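PDB 1LQT: NADPH-ferredoxin reductase FprA from Mycobacterium tuberculosis, which uses bound FAD to transfer electrons between NADPH and ferredoxin, and may supply electrons to P450 systems. Local coordinates for residues A[61-64]-A[65-69]; A[198-201]-A[202-206]; A[205-209]-A[210-214]; A[421-424]-A[425-428]. All coordinates share one frame; numbering follows the deposited sequence.

Contact 1: A[61-64]-A[65-69]; sequences KSIS and KQFEK
Phe67 folds back over the turn that precedes it in the chain, and its side chain can be followed outward atom by atom from the backbone. Phe67 CB lies 3.4 Å from Ser64 O. With CG beside the backbone N (chi1 -55°), the ring swings toward Ile63 and Ser64. There it covers the carbonyl of Ile63, whose O sits 3.8 Å above the ring plane and over its centre. Phe67 CD2 comes to 3.8 Å from Ser64 CA, which meets the ring obliquely. At the far end Phe67 CZ approaches Ile63 CG1 at 3.8 Å, an apolar touch that rests on one of two modelled conformers of Ile63 and is less certain for that reason. Phe16 stacks on the same ring, and Val49 and Pro13 touch it as well.

Polar atoms hold a different flank of the turn. Ser64 OG donates to Lys61 O at 2.9 Å, and that carbonyl also receives the backbone N of Ser64. A water, 2.7 Å from Ser64 OG, donates to both that oxygen and Glu68 OE1, bridging one turn. Lys65 N reaches back three residues to Ser62 O, whereas Glu68 N reaches back four to Ser64 O at 2.9 Å. This change from i to i+3 to i to i+4 bonding marks the first turn of helix 64-71, whose Phe67 is buried while Lys65, Gln66 and Lys69 are exposed; it lies in the crossover between the parallel strands 34-40 and 76-80 of the FAD-binding domain.

Contact 2: A[198-201]-A[202-206]; sequences GRRG and PLQAA. With ODP (4-oxo-nicotinamide-adenine dinucleotide phosphate), chain I.
Arg200 meets Gln204 with the face of its guanidinium and the 2'-phosphate of the dinucleotide with its edge. Arg200 NH2 donates to O2X of the ligand at 2.8 Å, in the guanidinium plane, and Arg200 NE gives a more bent bond (146°) to O1X. Arg199 comes to the same phosphate with two straighter bonds, from Arg199 NE to O1X and from Arg199 NH2 to O3X, the latter 2.8 Å long. O1X is therefore gripped by both arginines, and all three terminal oxygens have an arginine donor. The face of Arg199 serves a second purpose: the adenine lies against it, with C5A of the ligand 3.4 Å above the guanidinium plane. The two positive groups probably offset much of the phosphate charge.

This is the loop that follows strand 193-197, next to the strand 149-153 that leads into the Gly-rich turn, in the NADP-binding Rossmann domain; here enzymes of this fold commonly recognise the phosphate that sets NADP apart from NAD.

Behind the arginine shell stands Gln204. Its CB lies 3.6 Å over the centre of the Arg200 guanidinium, and its CG is 3.5 Å from Arg200 NH1, the two side chains crossing at about a right angle. A bend at chi2 (80°) turns the amide back to the chain, where Gln204 OE1 accepts from Gly201 N at 2.9 Å in the carbonyl plane. Gln204 N returns a bond to Gly201 O at 3.0 Å, arriving from above that carbonyl's plane and closing the short 3-10 turn 202-204. Farther out, Val302 O takes up Arg200 NH1, and Pro202 and Leu203 rest on helix 243-256.

Contact 3: A[205-209]-A[210-214]; sequences AAFTT and LELRE. With ODP (4-oxo-nicotinamide-adenine dinucleotide phosphate), chain I.
Thr208 with Glu211 and Phe207 with Leu212 make a local contact around the first turn of helix 209-214, at the end of the loop that leaves strand 193-197. Thr208 holds the N-cap position, yet its hydroxyl makes no capping bond. Instead Thr208 OG1 donates to Glu211 OE1 at 2.6 Å, meeting it from above the carboxylate plane, and is also bonded to Asn157. The two side chains run alongside each other and point the same way. Glu211 is bent at chi2 (70°), which brings its carboxylate round so that the other oxygen, OE2, can accept from the carboxamide N7N of the nicotinamide derivative at 2.9 Å. Thr208 is thus a second-shell residue, and its bond probably limits the rotation of the carboxylate.

On a different side of the turn Phe207 CD2 touches Leu212 CD2 at 3.9 Å, the side chains crossing at about a right angle. In the backbone, Leu212 N bonds to Thr208 O and Arg213 N to Thr209 O.

Phe207, just before the N-cap, and Leu212, the fourth residue after it, stand in the positions of a hydrophobic staple, at the start of the helix that carries Glu211 to the carboxamide in the NADP site.

Contact 4: A[421-424]-A[425-428]; sequences AHWQ and VIDA
Asp427 CB sits over the six-membered ring of Trp423, in a CH-pi contact one helical turn apart. It stands 3.7 Å from the ring centroid and 17° off the normal, displaced toward the rim, with Trp423 CZ2 among the closest ring atoms at 3.6 Å from Asp427 CB. The indole reaches this place through an unusual chi1 of 147°, away from the staggered positions; Asp427, with CG anti to its backbone N, carries its carboxylate out past the rim of the ring. The carboxylate plane lies 20° from that of the indole, and Asp427 OD1 reaches to 3.8 Å from Trp423 CH2.

Apolar contact is lighter. Ile426 CG2 approaches Trp423 CZ3 obliquely at 4.0 Å, while Trp46 meets the indole edge-to-face and Leu450 of helix 447-454 touches Ile426.

Backbone hydrogen bonds run beneath these side chains. Asp427 N to Trp423 O is short at 2.8 Å, and Ala428 N to Gln424 O measures 2.9 Å. Nearer the start of helix 420-434, Val425 N divides weak bonds between Ala421 O, four residues back, and His422 O, three back.

Salt bridges complete the set: Asp427 OD1 pairs with Arg441 and OD2 with Arg431. The carboxylate stands beyond the rim near CZ2 and CH2, so its charge is probably kept off the centre of the pi cloud. CB is what faces the ring, and the two arginines probably offset the charge of the buried carboxylate.

How the contacts relate
All four contacts are local, pairing side chains within a turn or so, and each mixes buried with more exposed residues. Contacts 2 and 3 share Ala205 and Ala206 and hold one ligand: the first grips its phosphate with cationic groups, the second meets its carboxamide with an acid. Contact 1 lies about 33 Å from contact 2, centre to centre, in the FAD-binding part, with a packed aromatic in place of ligand bonds. Contact 4, farther from both cofactors, is linked to contact 1 through Trp46, which touches Ser64 and Glu68 and also Trp423. Both turn an aromatic face to the helix, but a carbonyl oxygen lies over one and a CH group over the other.

Contact 1: A[61-64]-A[65-69]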
loop_
_atom_site.group_PDB
_atom_site.type_symbol
_atom_site.label_atom_id
_atom_site.label_comp_id
_atom_site.label_asym_id
_atom_site.label_seq_id
_atom_site.Cartn_x
_atom_site.Cartn_y
_atom_site.Cartn_z
ATOM N N LYS A 61 -12.555 -3.029 2.044
ATOM C CA LYS A 61 -12.230 -3.957 0.958
ATOM C C LYS A 61 -13.410 -4.230 0.041
ATOM O O LYS A 61 -13.235 -4.722 -1.059
ATOM C CB LYS A 61 -11.655 -5.256 1.513
ATOM C CG LYS A 61 -10.353 -5.129 2.279
ATOM C CD LYS A 61 -9.897 -6.465 2.824
ATOM C CE LYS A 61 -8.619 -6.404 3.594
ATOM N NZ LYS A 61 -7.338 -6.472 2.799
ATOM N N SER A 62 -14.618 -3.904 0.483
ATOM C CA SER A 62 -15.802 -4.112 -0.331
ATOM C C SER A 62 -15.777 -3.325 -1.625
ATOM O O SER A 62 -16.582 -3.601 -2.506
ATOM C CB SER A 62 -17.063 -3.744 0.464
ATOM O OG SER A 62 -17.062 -2.360 0.743
ATOM N N ILE A 63 -14.882 -2.340 -1.746
ATOM C CA ILE A 63 -14.728 -1.621 -2.996
ATOM C C ILE A 63 -14.383 -2.605 -4.124
ATOM O O ILE A 63 -14.609 -2.316 -5.272
ATOM C CB ILE A 63 -13.604 -0.533 -2.841
ATOM C CG1 ILE A 63 -13.473 0.349 -4.095
ATOM C CG2 ILE A 63 -12.265 -1.166 -2.545
ATOM C CD1 ILE A 63 -14.696 1.205 -4.382
ATOM N N SER A 64 -13.813 -3.757 -3.767
ATOM C CA SER A 64 -13.501 -4.747 -4.781
ATOM C C SER A 64 -14.718 -5.167 -5.600
ATOM O O SER A 64 -14.565 -5.581 -6.735
ATOM C CB SER A 64 -12.798 -5.935 -4.151
ATOM O OG SER A 64 -13.619 -6.610 -3.228
ATOM N N LYS A 65 -15.920 -5.050 -5.047
ATOM C CA LYS A 65 -17.105 -5.391 -5.812
ATOM C C LYS A 65 -17.233 -4.522 -7.040
ATOM O O LYS A 65 -17.666 -4.963 -8.089
ATOM C CB LYS A 65 -18.344 -5.213 -4.948
ATOM C CG LYS A 65 -18.544 -6.256 -3.919
ATOM C CD LYS A 65 -19.164 -7.488 -4.532
ATOM C CE LYS A 65 -19.691 -8.422 -3.499
ATOM N NZ LYS A 65 -20.366 -9.542 -4.177
ATOM N N GLN A 66 -16.890 -3.243 -6.903
ATOM C CA GLN A 66 -16.899 -2.310 -8.023
ATOM C C GLN A 66 -15.919 -2.769 -9.100
ATOM O O GLN A 66 -16.199 -2.682 -10.292
ATOM C CB GLN A 66 -16.484 -0.899 -7.567
ATOM C CG GLN A 66 -17.462 -0.125 -6.824
ATOM C CD GLN A 66 -17.015 1.343 -6.641
ATOM O OE1 GLN A 66 -16.185 1.902 -7.427
ATOM N NE2 GLN A 66 -17.550 1.963 -5.608
ATOM N N PHE A 67 -14.735 -3.198 -8.666
ATOM C CA PHE A 67 -13.735 -3.674 -9.587
ATOM C C PHE A 67 -14.246 -4.913 -10.321
ATOM O O PHE A 67 -14.024 -5.065 -11.512
ATOM C CB PHE A 67 -12.406 -3.989 -8.863
ATOM C CG PHE A 67 -11.830 -2.835 -8.036
ATOM C CD1 PHE A 67 -12.245 -1.523 -8.203
ATOM C CD2 PHE A 67 -10.895 -3.108 -7.067
ATOM C CE1 PHE A 67 -11.680 -0.518 -7.454
ATOM C CE2 PHE A 67 -10.334 -2.087 -6.298
ATOM C CZ PHE A 67 -10.735 -0.822 -6.493
ATOM N N GLU A 68 -14.931 -5.783 -9.600
ATOM C CA GLU A 68 -15.480 -7.005 -10.204
ATOM C C GLU A 68 -16.529 -6.658 -11.254
ATOM O O GLU A 68 -16.587 -7.282 -12.299
ATOM C CB GLU A 68 -16.078 -7.907 -9.138
ATOM C CG GLU A 68 -15.002 -8.531 -8.256
ATOM C CD GLU A 68 -15.559 -9.346 -7.112
ATOM O OE1 GLU A 68 -16.400 -8.812 -6.371
ATOM O OE2 GLU A 68 -15.123 -10.470 -6.937
ATOM N N LYS A 69 -17.345 -5.659 -10.976
ATOM C CA LYS A 69 -18.343 -5.242 -11.939
ATOM C C LYS A 69 -17.674 -4.710 -13.204
ATOM O O LYS A 69 -18.097 -5.038 -14.300
ATOM C CB LYS A 69 -19.259 -4.193 -11.317
ATOM C CG LYS A 69 -20.437 -3.791 -12.195
ATOM C CD LYS A 69 -21.412 -2.878 -11.471
ATOM C CE LYS A 69 -22.340 -2.188 -12.448
ATOM N NZ LYS A 69 -23.040 -3.201 -13.271
HETATM O O HOH W 1 -15.571 -8.374 -3.773
#

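Contact 2: A[198-201]-A[202-206]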
loop_
_atom_site.group_PDB
_atom_site.type_symbol
_atom_site.label_atom_id
_atom_site.label_comp_id
_atom_site.label_asym_id
_atom_site.label_seq_id
_atom_site.Cartn_x
_atom_site.Cartn_y
_atom_site.Cartn_z
ATOM N N GLY A 198 7.299 9.107 16.419
ATOM C CA GLY A 198 7.116 10.146 15.423
ATOM C C GLY A 198 8.195 11.197 15.541
ATOM O O GLY A 198 8.448 11.696 16.622
ATOM N N ARG A 199 8.767 11.603 14.408
ATOM C CA ARG A 199 9.854 12.570 14.408
ATOM C C ARG A 199 9.393 13.991 14.655
ATOM O O ARG A 199 10.123 14.766 15.298
ATOM C CB ARG A 199 10.706 12.457 13.146
ATOM C CG ARG A 199 10.005 12.805 11.839
ATOM C CD ARG A 199 10.971 12.842 10.694
ATOM N NE ARG A 199 10.269 13.036 9.436
ATOM C CZ ARG A 199 10.876 12.982 8.267
ATOM N NH1 ARG A 199 12.177 12.767 8.210
ATOM N NH2 ARG A 199 10.186 13.162 7.166
ATOM N N ARG A 200 8.227 14.352 14.117
ATOM C CA ARG A 200 7.621 15.645 14.381
ATOM C C ARG A 200 6.606 15.491 15.505
ATOM O O ARG A 200 6.670 14.546 16.271
ATOM C CB ARG A 200 7.111 16.296 13.096
ATOM C CG ARG A 200 8.247 16.598 12.110
ATOM C CD ARG A 200 7.851 17.471 10.956
ATOM N NE ARG A 200 6.902 16.789 10.085
ATOM C CZ ARG A 200 6.101 17.408 9.231
ATOM N NH1 ARG A 200 6.077 18.730 9.144
ATOM N NH2 ARG A 200 5.254 16.706 8.506
ATOM N N GLY A 201 5.738 16.486 15.669
ATOM C CA GLY A 201 4.799 16.496 16.767
ATOM C C GLY A 201 3.428 16.015 16.389
ATOM O O GLY A 201 3.136 15.678 15.233
ATOM N N PRO A 202 2.537 15.988 17.372
ATOM C CA PRO A 202 1.172 15.539 17.106
ATOM C C PRO A 202 0.462 16.326 16.001
ATOM O O PRO A 202 -0.333 15.724 15.275
ATOM C CB PRO A 202 0.490 15.716 18.470
ATOM C CG PRO A 202 1.590 15.609 19.450
ATOM C CD PRO A 202 2.754 16.269 18.802
ATOM N N LEU A 203 0.734 17.625 15.887
ATOM C CA LEU A 203 0.042 18.393 14.868
ATOM C C LEU A 203 0.501 18.035 13.465
ATOM O O LEU A 203 -0.193 18.364 12.497
ATOM C CB LEU A 203 0.198 19.901 15.066
ATOM C CG LEU A 203 -0.240 20.498 16.394
ATOM C CD1 LEU A 203 -0.272 22.003 16.310
ATOM C CD2 LEU A 203 -1.599 19.953 16.755
ATOM N N GLN A 204 1.685 17.465 13.345
ATOM C CA GLN A 204 2.231 17.061 12.054
ATOM C C GLN A 204 1.916 15.608 11.711
ATOM O O GLN A 204 2.312 15.119 10.671
ATOM C CB GLN A 204 3.737 17.296 12.039
ATOM C CG GLN A 204 4.115 18.747 12.080
ATOM C CD GLN A 204 4.054 19.356 13.468
ATOM O OE1 GLN A 204 4.391 18.708 14.460
ATOM N NE2 GLN A 204 3.615 20.613 13.525
ATOM N N ALA A 205 1.222 14.907 12.595
ATOM C CA ALA A 205 0.956 13.491 12.367
ATOM C C ALA A 205 0.108 13.321 11.107
ATOM O O ALA A 205 -0.765 14.140 10.790
ATOM C CB ALA A 205 0.253 12.880 13.526
ATOM N N ALA A 206 0.359 12.228 10.389
ATOM C CA ALA A 206 -0.379 11.885 9.176
ATOM C C ALA A 206 -1.556 10.942 9.463
ATOM O O ALA A 206 -2.304 10.577 8.560
ATOM C CB ALA A 206 0.547 11.311 8.109
HETATM O O1X ODP I . 7.554 14.100 9.492
HETATM P P2B ODP I . 6.739 13.392 8.454
HETATM O O2X ODP I . 5.319 13.903 8.327
HETATM O O3X ODP I . 7.426 13.321 7.100
HETATM O O2B ODP I . 6.650 11.890 9.035
HETATM C C2B ODP I . 6.304 10.772 8.222
HETATM C C3B ODP I . 4.910 10.229 8.434
HETATM O O3B ODP I . 4.576 10.259 9.814
HETATM C C1B ODP I . 7.144 9.610 8.609
HETATM N N9A ODP I . 8.530 9.639 8.217
HETATM C C8A ODP I . 9.058 9.746 6.954
HETATM N N7A ODP I . 10.376 9.672 6.963
HETATM C C5A ODP I . 10.742 9.507 8.277
HETATM C C4A ODP I . 9.585 9.496 9.060
HETATM N N3A ODP I . 9.555 9.335 10.406
HETATM C C2A ODP I . 10.770 9.199 10.967
HETATM N N1A ODP I . 11.948 9.185 10.282
HETATM C C6A ODP I . 11.945 9.339 8.925
HETATM N N6A ODP I . 13.125 9.250 8.296
HETATM O O4B ODP I . 6.499 8.521 7.974
HETATM C C4B ODP I . 5.086 8.769 8.013
HETATM C C5B ODP I . 4.497 8.462 6.667
HETATM O O5B ODP I . 3.095 8.539 6.785
HETATM P PA ODP I . 2.198 8.513 5.466
HETATM O O1A ODP I . 0.810 8.712 5.873
HETATM O O2A ODP I . 2.753 9.405 4.427
HETATM O O3 ODP I . 2.459 7.038 4.913
HETATM P PN ODP I . 1.855 5.582 5.320
HETATM O O1N ODP I . 1.633 5.486 6.779
HETATM O O2N ODP I . 2.759 4.636 4.633
HETATM O O5D ODP I . 0.428 5.589 4.650
HETATM C C5D ODP I . 0.339 5.653 3.203
HETATM C C4D ODP I . -1.051 6.124 2.831
HETATM O O4D ODP I . -2.026 5.103 3.006
HETATM C C1D ODP I . -3.084 5.598 3.828
HETATM C C2D ODP I . -2.490 6.715 4.578
HETATM O O2D ODP I . -3.386 7.524 5.252
HETATM C C3D ODP I . -1.506 7.325 3.651
HETATM O O3D ODP I . -2.186 8.257 2.836
HETATM N N1N ODP I . -3.771 4.556 4.506
HETATM C C2N ODP I . -5.099 4.815 4.918
HETATM C C3N ODP I . -5.633 4.032 5.887
HETATM C C7N ODP I . -7.062 4.437 6.279
HETATM N N7N ODP I . -7.610 3.718 7.223
HETATM O O7N ODP I . -7.576 5.415 5.692
HETATM C C4N ODP I . -4.941 3.000 6.538
HETATM O O99 ODP I . -5.420 2.311 7.490
HETATM C C5N ODP I . -3.556 2.770 6.106
HETATM C C6N ODP I . -2.990 3.580 5.097
#

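Contact 3: A[205-209]-A[210-214]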
loop_
_atom_site.group_PDB
_atom_site.type_symbol
_atom_site.label_atom_id
_atom_site.label_comp_id
_atom_site.label_asym_id
_atom_site.label_seq_id
_atom_site.Cartn_x
_atom_site.Cartn_y
_atom_site.Cartn_z
ATOM N N ALA A 205 1.222 14.907 12.595
ATOM C CA ALA A 205 0.956 13.491 12.367
ATOM C C ALA A 205 0.108 13.321 11.107
ATOM O O ALA A 205 -0.765 14.140 10.790
ATOM C CB ALA A 205 0.253 12.880 13.526
ATOM N N ALA A 206 0.359 12.228 10.389
ATOM C CA ALA A 206 -0.379 11.885 9.176
ATOM C C ALA A 206 -1.556 10.942 9.463
ATOM O O ALA A 206 -2.304 10.577 8.560
ATOM C CB ALA A 206 0.547 11.311 8.109
ATOM N N PHE A 207 -1.747 10.547 10.710
ATOM C CA PHE A 207 -2.881 9.741 11.112
ATOM C C PHE A 207 -4.171 10.429 10.788
ATOM O O PHE A 207 -4.264 11.663 10.792
ATOM C CB PHE A 207 -2.928 9.622 12.656
ATOM C CG PHE A 207 -1.679 9.060 13.290
ATOM C CD1 PHE A 207 -1.081 7.894 12.827
ATOM C CD2 PHE A 207 -1.133 9.661 14.412
ATOM C CE1 PHE A 207 0.029 7.393 13.446
ATOM C CE2 PHE A 207 -0.012 9.177 15.020
ATOM C CZ PHE A 207 0.574 8.055 14.533
ATOM N N THR A 208 -5.209 9.621 10.604
ATOM C CA THR A 208 -6.560 10.152 10.509
ATOM C C THR A 208 -7.393 9.670 11.703
ATOM O O THR A 208 -7.006 8.791 12.451
ATOM C CB THR A 208 -7.206 9.909 9.135
ATOM O OG1 THR A 208 -7.101 8.529 8.782
ATOM C CG2 THR A 208 -6.458 10.710 8.069
ATOM N N THR A 209 -8.548 10.307 11.880
ATOM C CA THR A 209 -9.187 10.258 13.183
ATOM C C THR A 209 -9.843 8.949 13.548
ATOM O O THR A 209 -9.683 8.458 14.657
ATOM C CB THR A 209 -10.192 11.395 13.295
ATOM O OG1 THR A 209 -9.615 12.640 12.848
ATOM C CG2 THR A 209 -10.627 11.585 14.744
ATOM N N LEU A 210 -10.589 8.356 12.618
ATOM C CA LEU A 210 -11.236 7.090 12.907
ATOM C C LEU A 210 -10.224 6.040 13.316
ATOM O O LEU A 210 -10.424 5.271 14.256
ATOM C CB LEU A 210 -12.060 6.639 11.713
ATOM C CG LEU A 210 -12.681 5.254 11.867
ATOM C CD1 LEU A 210 -13.694 5.206 12.977
ATOM C CD2 LEU A 210 -13.326 4.873 10.548
ATOM N N GLU A 211 -9.095 6.040 12.628
ATOM C CA GLU A 211 -8.052 5.084 12.892
ATOM C C GLU A 211 -7.462 5.284 14.287
ATOM O O GLU A 211 -7.135 4.328 14.975
ATOM C CB GLU A 211 -7.015 5.173 11.784
ATOM C CG GLU A 211 -7.611 4.700 10.447
ATOM C CD GLU A 211 -8.683 5.610 9.778
ATOM O OE1 GLU A 211 -8.712 6.872 10.008
ATOM O OE2 GLU A 211 -9.548 5.060 8.996
ATOM N N LEU A 212 -7.316 6.534 14.721
ATOM C CA LEU A 212 -6.899 6.772 16.100
ATOM C C LEU A 212 -7.970 6.337 17.093
ATOM O O LEU A 212 -7.649 5.767 18.129
ATOM C CB LEU A 212 -6.576 8.241 16.304
ATOM C CG LEU A 212 -5.269 8.753 15.695
ATOM C CD1 LEU A 212 -5.205 10.261 15.836
ATOM C CD2 LEU A 212 -4.089 8.060 16.382
ATOM N N ARG A 213 -9.228 6.588 16.784
ATOM C CA ARG A 213 -10.324 6.215 17.684
ATOM C C ARG A 213 -10.426 4.723 17.889
ATOM O O ARG A 213 -10.730 4.268 18.998
ATOM C CB ARG A 213 -11.654 6.748 17.176
ATOM C CG ARG A 213 -11.858 8.222 17.269
ATOM C CD ARG A 213 -13.310 8.631 16.913
ATOM N NE ARG A 213 -13.449 10.061 16.725
ATOM C CZ ARG A 213 -13.608 10.924 17.694
ATOM N NH1 ARG A 213 -13.649 10.509 18.960
ATOM N NH2 ARG A 213 -13.718 12.215 17.394
ATOM N N GLU A 214 -10.205 3.981 16.809
ATOM C CA GLU A 214 -10.319 2.518 16.842
ATOM C C GLU A 214 -9.405 1.848 17.836
ATOM O O GLU A 214 -9.691 0.747 18.283
ATOM C CB GLU A 214 -9.941 1.885 15.480
ATOM C CG GLU A 214 -10.808 2.199 14.325
ATOM C CD GLU A 214 -10.324 1.537 13.053
ATOM O OE1 GLU A 214 -9.093 1.155 12.884
ATOM O OE2 GLU A 214 -11.190 1.457 12.183
HETATM O O1X ODP I . 7.554 14.100 9.492
HETATM P P2B ODP I . 6.739 13.392 8.454
HETATM O O2X ODP I . 5.319 13.903 8.327
HETATM O O3X ODP I . 7.426 13.321 7.100
HETATM O O2B ODP I . 6.650 11.890 9.035
HETATM C C2B ODP I . 6.304 10.772 8.222
HETATM C C3B ODP I . 4.910 10.229 8.434
HETATM O O3B ODP I . 4.576 10.259 9.814
HETATM C C1B ODP I . 7.144 9.610 8.609
HETATM N N9A ODP I . 8.530 9.639 8.217
HETATM C C8A ODP I . 9.058 9.746 6.954
HETATM N N7A ODP I . 10.376 9.672 6.963
HETATM C C5A ODP I . 10.742 9.507 8.277
HETATM C C4A ODP I . 9.585 9.496 9.060
HETATM N N3A ODP I . 9.555 9.335 10.406
HETATM C C2A ODP I . 10.770 9.199 10.967
HETATM N N1A ODP I . 11.948 9.185 10.282
HETATM C C6A ODP I . 11.945 9.339 8.925
HETATM N N6A ODP I . 13.125 9.250 8.296
HETATM O O4B ODP I . 6.499 8.521 7.974
HETATM C C4B ODP I . 5.086 8.769 8.013
HETATM C C5B ODP I . 4.497 8.462 6.667
HETATM O O5B ODP I . 3.095 8.539 6.785
HETATM P PA ODP I . 2.198 8.513 5.466
HETATM O O1A ODP I . 0.810 8.712 5.873
HETATM O O2A ODP I . 2.753 9.405 4.427
HETATM O O3 ODP I . 2.459 7.038 4.913
HETATM P PN ODP I . 1.855 5.582 5.320
HETATM O O1N ODP I . 1.633 5.486 6.779
HETATM O O2N ODP I . 2.759 4.636 4.633
HETATM O O5D ODP I . 0.428 5.589 4.650
HETATM C C5D ODP I . 0.339 5.653 3.203
HETATM C C4D ODP I . -1.051 6.124 2.831
HETATM O O4D ODP I . -2.026 5.103 3.006
HETATM C C1D ODP I . -3.084 5.598 3.828
HETATM C C2D ODP I . -2.490 6.715 4.578
HETATM O O2D ODP I . -3.386 7.524 5.252
HETATM C C3D ODP I . -1.506 7.325 3.651
HETATM O O3D ODP I . -2.186 8.257 2.836
HETATM N N1N ODP I . -3.771 4.556 4.506
HETATM C C2N ODP I . -5.099 4.815 4.918
HETATM C C3N ODP I . -5.633 4.032 5.887
HETATM C C7N ODP I . -7.062 4.437 6.279
HETATM N N7N ODP I . -7.610 3.718 7.223
HETATM O O7N ODP I . -7.576 5.415 5.692
HETATM C C4N ODP I . -4.941 3.000 6.538
HETATM O O99 ODP I . -5.420 2.311 7.490
HETATM C C5N ODP I . -3.556 2.770 6.106
HETATM C C6N ODP I . -2.990 3.580 5.097
#

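Contact 4: A[421-424]-A[425-428]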
loop_
_atom_site.group_PDB
_atom_site.type_symbol
_atom_site.label_atom_id
_atom_site.label_comp_id
_atom_site.label_asym_id
_atom_site.label_seq_id
_atom_site.Cartn_x
_atom_site.Cartn_y
_atom_site.Cartn_z
ATOM N N ALA A 421 -11.180 -15.991 -15.269
ATOM C CA ALA A 421 -11.868 -17.187 -14.834
ATOM C C ALA A 421 -11.047 -17.989 -13.837
ATOM O O ALA A 421 -11.596 -18.570 -12.909
ATOM C CB ALA A 421 -12.228 -18.057 -16.049
ATOM N N HIS A 422 -9.737 -18.016 -14.001
ATOM C CA HIS A 422 -8.885 -18.728 -13.069
ATOM C C HIS A 422 -8.638 -17.982 -11.773
ATOM O O HIS A 422 -8.535 -18.603 -10.719
ATOM C CB HIS A 422 -7.648 -19.164 -13.766
ATOM C CG HIS A 422 -7.967 -20.226 -14.768
ATOM N ND1 HIS A 422 -7.924 -21.565 -14.485
ATOM C CD2 HIS A 422 -8.586 -20.133 -15.967
ATOM C CE1 HIS A 422 -8.297 -22.255 -15.551
ATOM N NE2 HIS A 422 -8.745 -21.410 -16.449
ATOM N N TRP A 423 -8.568 -16.655 -11.823
ATOM C CA TRP A 423 -8.602 -15.896 -10.580
ATOM C C TRP A 423 -9.889 -16.224 -9.834
ATOM O O TRP A 423 -9.860 -16.374 -8.613
ATOM C CB TRP A 423 -8.504 -14.386 -10.864
ATOM C CG TRP A 423 -9.274 -13.563 -9.861
ATOM C CD1 TRP A 423 -10.360 -12.840 -10.133
ATOM C CD2 TRP A 423 -9.057 -13.456 -8.458
ATOM N NE1 TRP A 423 -10.856 -12.262 -8.994
ATOM C CE2 TRP A 423 -10.077 -12.646 -7.943
ATOM C CE3 TRP A 423 -8.117 -13.990 -7.561
ATOM C CZ2 TRP A 423 -10.171 -12.319 -6.598
ATOM C CZ3 TRP A 423 -8.229 -13.682 -6.204
ATOM C CH2 TRP A 423 -9.262 -12.870 -5.739
ATOM N N GLN A 424 -11.018 -16.338 -10.521
ATOM C CA GLN A 424 -12.268 -16.619 -9.821
ATOM C C GLN A 424 -12.214 -17.942 -9.079
ATOM O O GLN A 424 -12.847 -18.093 -8.038
ATOM C CB GLN A 424 -13.447 -16.527 -10.786
ATOM C CG GLN A 424 -13.713 -15.089 -11.232
ATOM C CD GLN A 424 -14.709 -14.974 -12.342
ATOM O OE1 GLN A 424 -15.483 -15.855 -12.580
ATOM N NE2 GLN A 424 -14.712 -13.857 -13.015
ATOM N N VAL A 425 -11.471 -18.903 -9.600
ATOM C CA VAL A 425 -11.253 -20.180 -8.910
ATOM C C VAL A 425 -10.408 -19.966 -7.659
ATOM O O VAL A 425 -10.771 -20.463 -6.595
ATOM C CB VAL A 425 -10.604 -21.217 -9.852
ATOM C CG1 VAL A 425 -10.330 -22.513 -9.136
ATOM C CG2 VAL A 425 -11.497 -21.460 -11.065
ATOM N N ILE A 426 -9.296 -19.255 -7.759
ATOM C CA ILE A 426 -8.516 -18.902 -6.577
ATOM C C ILE A 426 -9.407 -18.248 -5.524
ATOM O O ILE A 426 -9.364 -18.602 -4.358
ATOM C CB ILE A 426 -7.355 -17.966 -6.944
ATOM C CG1 ILE A 426 -6.294 -18.713 -7.771
ATOM C CG2 ILE A 426 -6.725 -17.351 -5.685
ATOM C CD1 ILE A 426 -5.239 -17.805 -8.405
ATOM N N ASP A 427 -10.183 -17.250 -5.951
ATOM C CA ASP A 427 -11.043 -16.507 -5.050
ATOM C C ASP A 427 -12.021 -17.438 -4.331
ATOM O O ASP A 427 -12.185 -17.372 -3.113
ATOM C CB ASP A 427 -11.766 -15.442 -5.856
ATOM C CG ASP A 427 -12.668 -14.580 -5.043
ATOM O OD1 ASP A 427 -12.283 -14.188 -3.929
ATOM O OD2 ASP A 427 -13.792 -14.308 -5.474
ATOM N N ALA A 428 -12.678 -18.293 -5.100
ATOM C CA ALA A 428 -13.620 -19.215 -4.514
ATOM C C ALA A 428 -12.944 -20.155 -3.532
ATOM O O ALA A 428 -13.509 -20.460 -2.477
ATOM C CB ALA A 428 -14.311 -19.989 -5.617
#